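Local coordinates for protein galactose mutarotase related enzyme (Lactobacillus casei, PDB 3Q1N) that probably binds carbohydrate and may act as a sugar isomerase of the aldose 1-epimerase (galactose mutarotase) family, at residues A[234-239]-A[287-292]. Sequence-based numbering, arbitrary orientation.
Sequences SDFPYL and LALKVE. With EDO (1,2-ethanediol), chain R.
D235 bonds to the backbone of A288 in strand 284-293, and the F236 ring packs against L287 and L289 with its CE1-CZ end. In D235, CB is 3.7 Å from A288 O. CG, anti to the carbonyl carbon and beside the backbone N (chi1 -72°), lies 3.8 Å from A288 N. OD2 takes the hydrogen bond from A288 N at 2.8 Å, through the anti lone pair, with an N-H...O angle of 153°. The same OD2 accepts a second bond from O2 of an ethanediol, probably picked up from the crystallisation liquor; OD1 has that O2 as a neighbour at 3.7 Å. A water makes a second link, accepting from D235 N and donating to A288 O. L287 CD2 rests against D235 O. On the F236 ring, CE1 approaches L289 CD2 obliquely at 3.7 Å, CZ lies 3.9 Å from L287 CB, and A288 O sits at the ring edge, in plane. An alanine in place of F236 would probably leave a gap beside L287 CB and L289 CD2. The contact joins the link between strands 229-232 and 238-242 to strand 284-293, which lies between 121-130 and 229-232 in the large antiparallel sheet; P256 of strand 251-258 and Y126 of strand 121-130 also pack on F236.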
# COMPACT_ATOMS: atom_id res chain seq x y z
N SER A 234 -12.43 1.46 3.07
CA SER A 234 -13.18 0.75 4.13
C SER A 234 -12.72 -0.71 4.24
O SER A 234 -12.71 -1.28 5.33
CB SER A 234 -14.69 0.77 3.89
OG SER A 234 -15.24 2.08 4.02
N ASP A 235 -12.40 -1.32 3.10
CA ASP A 235 -12.00 -2.73 3.07
C ASP A 235 -10.63 -3.02 3.70
O ASP A 235 -10.32 -4.19 3.98
CB ASP A 235 -11.95 -3.26 1.62
CG ASP A 235 -13.32 -3.45 0.98
OD1 ASP A 235 -14.36 -3.25 1.64
OD2 ASP A 235 -13.37 -3.77 -0.23
N PHE A 236 -9.79 -2.00 3.84
CA PHE A 236 -8.41 -2.17 4.30
C PHE A 236 -8.36 -1.75 5.77
O PHE A 236 -8.69 -0.62 6.08
CB PHE A 236 -7.45 -1.33 3.44
CG PHE A 236 -7.18 -1.91 2.09
CD1 PHE A 236 -8.07 -1.74 1.04
CD2 PHE A 236 -6.07 -2.70 1.87
CE1 PHE A 236 -7.83 -2.31 -0.19
CE2 PHE A 236 -5.82 -3.26 0.67
CZ PHE A 236 -6.74 -3.09 -0.40
N PRO A 237 -7.99 -2.67 6.67
CA PRO A 237 -8.05 -2.33 8.10
C PRO A 237 -7.06 -1.28 8.52
O PRO A 237 -7.33 -0.54 9.47
CB PRO A 237 -7.79 -3.67 8.80
CG PRO A 237 -7.11 -4.52 7.80
CD PRO A 237 -7.66 -4.08 6.43
N TYR A 238 -5.92 -1.17 7.85
CA TYR A 238 -4.89 -0.20 8.30
C TYR A 238 -4.46 0.70 7.14
O TYR A 238 -4.73 0.38 5.98
CB TYR A 238 -3.69 -0.95 8.92
CG TYR A 238 -4.11 -2.01 9.89
CD1 TYR A 238 -4.82 -1.69 11.02
CD2 TYR A 238 -3.85 -3.37 9.64
CE1 TYR A 238 -5.24 -2.62 11.90
CE2 TYR A 238 -4.28 -4.34 10.56
CZ TYR A 238 -4.94 -3.93 11.70
OH TYR A 238 -5.41 -4.82 12.63
N LEU A 239 -3.80 1.81 7.48
CA LEU A 239 -3.44 2.84 6.51
C LEU A 239 -2.14 3.45 6.95
O LEU A 239 -2.07 3.98 8.07
CB LEU A 239 -4.52 3.93 6.41
CG LEU A 239 -4.32 4.93 5.26
CD1 LEU A 239 -4.39 4.26 3.88
CD2 LEU A 239 -5.37 6.09 5.37
N LEU A 287 -10.87 -7.38 -2.08
CA LEU A 287 -10.69 -6.06 -1.48
C LEU A 287 -10.82 -5.02 -2.58
O LEU A 287 -10.33 -5.26 -3.69
CB LEU A 287 -9.31 -5.96 -0.85
CG LEU A 287 -8.95 -6.96 0.26
CD1 LEU A 287 -7.47 -6.90 0.59
CD2 LEU A 287 -9.79 -6.66 1.51
N ALA A 288 -11.46 -3.90 -2.29
CA ALA A 288 -11.56 -2.81 -3.26
C ALA A 288 -11.05 -1.53 -2.65
O ALA A 288 -11.11 -1.35 -1.44
CB ALA A 288 -12.98 -2.64 -3.73
N LEU A 289 -10.53 -0.64 -3.48
CA LEU A 289 -10.27 0.75 -3.08
C LEU A 289 -10.54 1.70 -4.24
O LEU A 289 -10.66 1.27 -5.40
CB LEU A 289 -8.84 0.94 -2.56
CG LEU A 289 -7.62 0.66 -3.44
CD1 LEU A 289 -7.24 1.86 -4.30
CD2 LEU A 289 -6.42 0.20 -2.58
N LYS A 290 -10.63 2.99 -3.93
CA LYS A 290 -10.64 4.03 -4.94
C LYS A 290 -9.64 5.11 -4.56
O LYS A 290 -9.48 5.42 -3.37
CB LYS A 290 -12.01 4.67 -5.12
CG LYS A 290 -13.17 3.69 -5.42
CD LYS A 290 -14.51 4.44 -5.68
CE LYS A 290 -15.62 3.41 -6.00
NZ LYS A 290 -16.94 4.09 -6.26
N VAL A 291 -8.98 5.65 -5.56
CA VAL A 291 -8.15 6.85 -5.40
C VAL A 291 -8.96 7.96 -6.08
O VAL A 291 -9.08 7.98 -7.30
CB VAL A 291 -6.78 6.68 -6.06
CG1 VAL A 291 -5.87 7.90 -5.72
CG2 VAL A 291 -6.10 5.35 -5.61
N GLU A 292 -9.61 8.80 -5.31
CA GLU A 292 -10.33 9.94 -5.87
C GLU A 292 -9.33 11.02 -6.24
O GLU A 292 -8.46 11.38 -5.42
CB GLU A 292 -11.35 10.53 -4.91
CG GLU A 292 -12.28 9.51 -4.25
CD GLU A 292 -13.30 10.17 -3.31
OE1 GLU A 292 -13.44 11.41 -3.30
OE2 GLU A 292 -13.96 9.42 -2.57
C1 EDO R . -15.45 -6.75 -2.84
O1 EDO R . -14.58 -6.17 -3.83
C2 EDO R . -15.19 -6.10 -1.49
O2 EDO R . -15.35 -4.67 -1.59
O HOH W 1 -12.49 -0.13 0.46